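Local coordinates for protein frutapin (Artocarpus altilis, PDB 5KRP) that probably binds carbohydrates, mannose-type sugars in particular, as a jacalin-related lectin of breadfruit, at residues E36-F41 against P95-L100; T58-Y63 against T137-D142. All coordinates share one frame; numbering follows the deposited sequence.

Contact 1 of 2, residues E36-F41 against P95-L100; sequences EAIGSF and PVVRSL
Arg-98 curls round to hold the backbone carbonyl of Glu-36. Its CB leaves the backbone on the side away from 36-41, and bends at chi2 and chi3 bring the chain round. CD then lies 4.0 Å from the methyl CB of Ala-37, and chi3 (-57°) sets NE beyond it, 2.9 Å from Glu-36 O in a bond with an N-H...O angle of 158°. NH2 reaches the same oxygen at 3.1 Å, so the guanidinium grips one acceptor side-on, in its own plane, with both nitrogens on the same face of the carbonyl. NH2 also forms a salt bridge with Glu-115 and NH1 a weak hydrogen bond to Pro-86 O; together these partners should fix the rotation of the group. In this β-prism of the jacalin type, strands 38-47 and 95-104 belong to different four-stranded sheets, and their short segments run at 82° to each other. Opposite Tyr-83 of strand 77-86, Arg-98 and Ser-99 together form a classic β bulge. The backbones meet where Ile-38 N donates to Val-97 O at 3.0 Å and the CA of Ala-37 makes a C-H...O contact with Arg-98 O. In the apolar part, Ile-38 CG1 rests against Val-97 CG1 at 3.9 Å and Leu-100 CG at 4.1 Å, and its CD1 reaches the backbone nitrogen of Leu-100. Leu-100 CD1 also approaches Phe-41 CE2 at 4.3 Å.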
loop_
_atom_site.group_PDB
_atom_site.type_symbol
_atom_site.label_atom_id
_atom_site.label_comp_id
_atom_site.label_asym_id
_atom_site.label_seq_id
_atom_site.Cartn_x
_atom_site.Cartn_y
_atom_site.Cartn_z
ATOM N N GLU A 36 -4.053 -34.785 15.104
ATOM C CA GLU A 36 -5.449 -34.448 15.287
ATOM C C GLU A 36 -5.730 -32.963 15.012
ATOM O O GLU A 36 -6.861 -32.559 14.743
ATOM C CB GLU A 36 -5.876 -34.805 16.726
ATOM C CG GLU A 36 -5.862 -36.325 16.928
ATOM C CD GLU A 36 -4.528 -36.916 17.349
ATOM O OE1 GLU A 36 -3.503 -36.223 17.667
ATOM O OE2 GLU A 36 -4.539 -38.165 17.448
ATOM N N ALA A 37 -4.691 -32.178 15.175
ATOM C CA ALA A 37 -4.803 -30.718 14.977
ATOM C C ALA A 37 -3.473 -30.285 14.377
ATOM O O ALA A 37 -2.557 -31.092 14.231
ATOM C CB ALA A 37 -5.061 -30.029 16.291
ATOM N N ILE A 38 -3.305 -28.970 14.146
ATOM C CA ILE A 38 -1.997 -28.449 13.824
ATOM C C ILE A 38 -1.234 -28.087 15.083
ATOM O O ILE A 38 -1.775 -27.414 16.011
ATOM C CB ILE A 38 -2.147 -27.160 12.906
ATOM C CG1 ILE A 38 -2.994 -27.428 11.676
ATOM C CG2 ILE A 38 -0.770 -26.569 12.619
ATOM C CD1 ILE A 38 -2.476 -28.446 10.704
ATOM N N GLY A 39 0.041 -28.522 15.125
ATOM C CA GLY A 39 0.986 -28.264 16.183
ATOM C C GLY A 39 1.943 -27.114 15.829
ATOM O O GLY A 39 1.663 -25.960 16.069
ATOM N N SER A 40 3.120 -27.449 15.320
ATOM C CA SER A 40 4.151 -26.470 15.036
ATOM C C SER A 40 3.801 -25.697 13.744
ATOM O O SER A 40 3.151 -26.202 12.865
ATOM C CB SER A 40 5.462 -27.195 14.821
ATOM O OG SER A 40 5.863 -27.946 15.992
ATOM N N PHE A 41 4.357 -24.512 13.642
ATOM C CA PHE A 41 4.220 -23.683 12.479
ATOM C C PHE A 41 5.391 -22.727 12.468
ATOM O O PHE A 41 5.580 -21.896 13.366
ATOM C CB PHE A 41 2.867 -22.931 12.501
ATOM C CG PHE A 41 2.587 -22.172 11.205
ATOM C CD1 PHE A 41 3.093 -20.897 11.018
ATOM C CD2 PHE A 41 1.870 -22.757 10.185
ATOM C CE1 PHE A 41 2.769 -20.181 9.819
ATOM C CE2 PHE A 41 1.609 -22.086 8.997
ATOM C CZ PHE A 41 2.062 -20.827 8.816
ATOM N N PRO A 95 -11.081 -23.499 21.273
ATOM C CA PRO A 95 -10.881 -23.748 19.826
ATOM C C PRO A 95 -9.412 -23.584 19.413
ATOM O O PRO A 95 -8.727 -22.675 19.842
ATOM C CB PRO A 95 -11.756 -22.691 19.160
ATOM C CG PRO A 95 -12.745 -22.261 20.244
ATOM C CD PRO A 95 -11.948 -22.291 21.455
ATOM N N VAL A 96 -8.972 -24.497 18.569
ATOM C CA VAL A 96 -7.679 -24.476 17.930
ATOM C C VAL A 96 -7.788 -24.723 16.431
ATOM O O VAL A 96 -8.854 -25.043 15.882
ATOM C CB VAL A 96 -6.699 -25.538 18.565
ATOM C CG1 VAL A 96 -6.588 -25.365 20.040
ATOM C CG2 VAL A 96 -7.113 -26.956 18.235
ATOM N N VAL A 97 -6.655 -24.585 15.738
ATOM C CA VAL A 97 -6.616 -24.864 14.308
ATOM C C VAL A 97 -6.423 -26.354 14.106
ATOM O O VAL A 97 -5.371 -26.880 14.444
ATOM C CB VAL A 97 -5.445 -24.114 13.601
ATOM C CG1 VAL A 97 -5.413 -24.444 12.121
ATOM C CG2 VAL A 97 -5.550 -22.597 13.875
ATOM N N ARG A 98 -7.466 -26.988 13.600
ATOM C CA ARG A 98 -7.565 -28.445 13.469
ATOM C C ARG A 98 -6.976 -28.886 12.155
ATOM O O ARG A 98 -6.363 -29.958 12.059
ATOM C CB ARG A 98 -9.014 -28.950 13.622
ATOM C CG ARG A 98 -9.666 -28.705 14.981
ATOM C CD ARG A 98 -8.984 -29.401 16.146
ATOM N NE ARG A 98 -8.971 -30.810 15.831
ATOM C CZ ARG A 98 -9.967 -31.649 16.087
ATOM N NH1 ARG A 98 -11.038 -31.274 16.787
ATOM N NH2 ARG A 98 -9.870 -32.865 15.623
ATOM N N SER A 99 -7.069 -28.032 11.140
ATOM C CA SER A 99 -6.553 -28.381 9.804
ATOM C C SER A 99 -6.089 -27.087 9.069
ATOM O O SER A 99 -6.707 -26.018 9.269
ATOM C CB SER A 99 -7.653 -28.978 8.956
ATOM O OG SER A 99 -7.143 -29.581 7.808
ATOM N N LEU A 100 -5.133 -27.259 8.165
ATOM C CA LEU A 100 -4.727 -26.218 7.204
ATOM C C LEU A 100 -4.580 -26.827 5.790
ATOM O O LEU A 100 -4.175 -27.970 5.605
ATOM C CB LEU A 100 -3.425 -25.514 7.595
ATOM C CG LEU A 100 -3.490 -24.613 8.786
ATOM C CD1 LEU A 100 -2.121 -24.235 9.197
ATOM C CD2 LEU A 100 -4.297 -23.337 8.475
#

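Contact 2 of 2, residues T58-Y63 against T137-D142; sequences TSKLPY and TGDLLD
Ser-59 and Asp-139 join two loops at one end of the jacalin-type β-prism through a short hydrogen bond, Ser-59 OG to Asp-139 O at 2.5 Å. The sequence from Gly-138 to Asp-142 fits the GXXXD sugar-binding motif of jacalin-related lectins. A glycerol bonded to the backbone nitrogens of Asp-139 and Leu-140 and to the carboxylate of Asp-142 is consistent with that role. Ser-59 OG, anti to its backbone N (chi1 165°), also accepts from Leu-61 N at 3.1 Å in an ST turn, so one hydroxyl both shapes its own loop and ties it to the other. Packing is close around Leu-140 CD2, which meets Leu-61 CD1 at 3.7 Å and lies 3.2 Å from Tyr-63 OH; the Leu-140 and Tyr-63 side chains cross at about a right angle. Leu-61 CB lies over one face of the Tyr-63 ring, offset toward its rim. The solvent side is looser. There the extended chain of Lys-60 passes Asp-139 obliquely: Lys-60 CE lies 3.2 Å from Asp-139 OD1, and Lys-60 NZ forms a salt bridge to that oxygen at 3.4 Å. One water links Lys-60 N to Gly-138 O; a second accepts from Lys-60 NZ and donates to Asp-139 OD2 at 2.9 Å.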
loop_
_atom_site.group_PDB
_atom_site.type_symbol
_atom_site.label_atom_id
_atom_site.label_comp_id
_atom_site.label_asym_id
_atom_site.label_seq_id
_atom_site.Cartn_x
_atom_site.Cartn_y
_atom_site.Cartn_z
ATOM N N THR A 58 6.988 -23.890 17.856
ATOM C CA THR A 58 7.065 -25.327 17.909
ATOM C C THR A 58 6.065 -25.834 18.951
ATOM O O THR A 58 5.990 -25.288 20.074
ATOM C CB THR A 58 8.519 -25.707 18.276
ATOM O OG1 THR A 58 9.386 -25.252 17.215
ATOM C CG2 THR A 58 8.693 -27.225 18.401
ATOM N N SER A 59 5.342 -26.889 18.598
ATOM C CA SER A 59 4.505 -27.623 19.522
ATOM C C SER A 59 5.374 -28.738 20.197
ATOM O O SER A 59 6.243 -29.358 19.552
ATOM C CB SER A 59 3.326 -28.303 18.769
ATOM O OG SER A 59 2.753 -29.287 19.656
ATOM N N LYS A 60 5.246 -28.859 21.506
ATOM C CA LYS A 60 6.004 -29.903 22.235
ATOM C C LYS A 60 5.477 -31.306 21.920
ATOM O O LYS A 60 6.119 -32.288 22.321
ATOM C CB LYS A 60 5.893 -29.639 23.728
ATOM C CG LYS A 60 4.492 -29.969 24.207
ATOM C CD LYS A 60 4.289 -29.500 25.648
ATOM C CE LYS A 60 3.058 -30.169 26.249
ATOM N NZ LYS A 60 2.842 -29.839 27.696
ATOM N N LEU A 61 4.343 -31.424 21.243
ATOM C CA LEU A 61 3.744 -32.744 20.967
ATOM C C LEU A 61 4.434 -33.458 19.821
ATOM O O LEU A 61 4.807 -32.859 18.827
ATOM C CB LEU A 61 2.231 -32.618 20.697
ATOM C CG LEU A 61 1.344 -32.008 21.843
ATOM C CD1 LEU A 61 -0.064 -31.821 21.376
ATOM C CD2 LEU A 61 1.394 -32.817 23.149
ATOM N N PRO A 62 4.604 -34.793 19.935
ATOM C CA PRO A 62 5.218 -35.554 18.868
ATOM C C PRO A 62 4.206 -35.792 17.737
ATOM O O PRO A 62 3.300 -36.670 17.813
ATOM C CB PRO A 62 5.698 -36.859 19.563
ATOM C CG PRO A 62 4.905 -36.974 20.762
ATOM C CD PRO A 62 4.352 -35.615 21.141
ATOM N N TYR A 63 4.327 -34.957 16.714
ATOM C CA TYR A 63 3.380 -34.958 15.612
ATOM C C TYR A 63 4.157 -35.314 14.336
ATOM O O TYR A 63 5.377 -35.413 14.348
ATOM C CB TYR A 63 2.741 -33.576 15.514
ATOM C CG TYR A 63 1.450 -33.349 16.293
ATOM C CD1 TYR A 63 0.906 -34.301 17.244
ATOM C CD2 TYR A 63 0.705 -32.189 16.032
ATOM C CE1 TYR A 63 -0.282 -34.044 17.882
ATOM C CE2 TYR A 63 -0.513 -31.964 16.670
ATOM C CZ TYR A 63 -0.998 -32.876 17.582
ATOM O OH TYR A 63 -2.234 -32.598 18.220
ATOM N N THR A 137 0.218 -19.996 19.903
ATOM C CA THR A 137 0.576 -21.393 20.056
ATOM C C THR A 137 0.809 -21.737 21.528
ATOM O O THR A 137 1.522 -21.032 22.207
ATOM C CB THR A 137 1.901 -21.649 19.296
ATOM O OG1 THR A 137 1.686 -21.367 17.900
ATOM C CG2 THR A 137 2.289 -23.149 19.409
ATOM N N GLY A 138 0.209 -22.799 21.964
ATOM C CA GLY A 138 0.421 -23.352 23.308
ATOM C C GLY A 138 0.988 -24.740 23.064
ATOM O O GLY A 138 2.121 -24.846 22.594
ATOM N N ASP A 139 0.224 -25.767 23.402
ATOM C CA ASP A 139 0.555 -27.109 23.000
ATOM C C ASP A 139 0.288 -27.276 21.509
ATOM O O ASP A 139 0.891 -28.129 20.913
ATOM C CB ASP A 139 -0.265 -28.156 23.726
ATOM C CG ASP A 139 0.051 -28.253 25.222
ATOM O OD1 ASP A 139 1.052 -27.672 25.730
ATOM O OD2 ASP A 139 -0.800 -28.899 25.888
ATOM N N LEU A 140 -0.666 -26.494 20.953
ATOM C CA LEU A 140 -1.135 -26.606 19.611
ATOM C C LEU A 140 -1.158 -25.148 19.026
ATOM O O LEU A 140 -0.943 -24.159 19.738
ATOM C CB LEU A 140 -2.566 -27.153 19.571
ATOM C CG LEU A 140 -2.682 -28.620 20.057
ATOM C CD1 LEU A 140 -4.125 -28.987 20.150
ATOM C CD2 LEU A 140 -2.004 -29.584 19.141
ATOM N N LEU A 141 -1.428 -25.071 17.741
ATOM C CA LEU A 141 -1.658 -23.793 17.077
ATOM C C LEU A 141 -3.086 -23.397 17.404
ATOM O O LEU A 141 -4.007 -23.812 16.770
ATOM C CB LEU A 141 -1.458 -24.001 15.547
ATOM C CG LEU A 141 -1.607 -22.697 14.737
ATOM C CD1 LEU A 141 -0.569 -21.725 15.169
ATOM C CD2 LEU A 141 -1.569 -22.958 13.251
ATOM N N ASP A 142 -3.248 -22.549 18.406
ATOM C CA ASP A 142 -4.578 -22.024 18.720
ATOM C C ASP A 142 -5.226 -21.166 17.617
ATOM O O ASP A 142 -6.432 -21.254 17.382
ATOM C CB ASP A 142 -4.475 -21.173 19.979
ATOM C CG ASP A 142 -4.110 -21.980 21.227
ATOM O OD1 ASP A 142 -2.929 -22.366 21.404
ATOM O OD2 ASP A 142 -5.012 -22.217 22.076
HETATM O O HOH W 1 4.076 -26.736 23.082
HETATM O O HOH W 2 -0.292 -30.313 28.353
#

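From the N terminus the four segments run 36-41, 58-63, 95-100 and 137-142, so the contacts cross: contact 1 closes a loop over 53 intervening residues, and contact 2 starts inside that loop, its second segment beginning 37 positions after residue 100. Contact 1 ties the sheet holding strand 38-47 to the one holding 95-104. Contact 2 brings the loop between strands 50-53 and 64-69 to the turn leading into strand 141-149 of the remaining sheet. Their centres lie about 8 Å apart. Ile-38 O accepts from Leu-141 N, Leu-141 also shares a backbone bond with Val-97, and Ser-40 OG is hydrogen-bonded to Ser-59 N; all three sheets thus meet here.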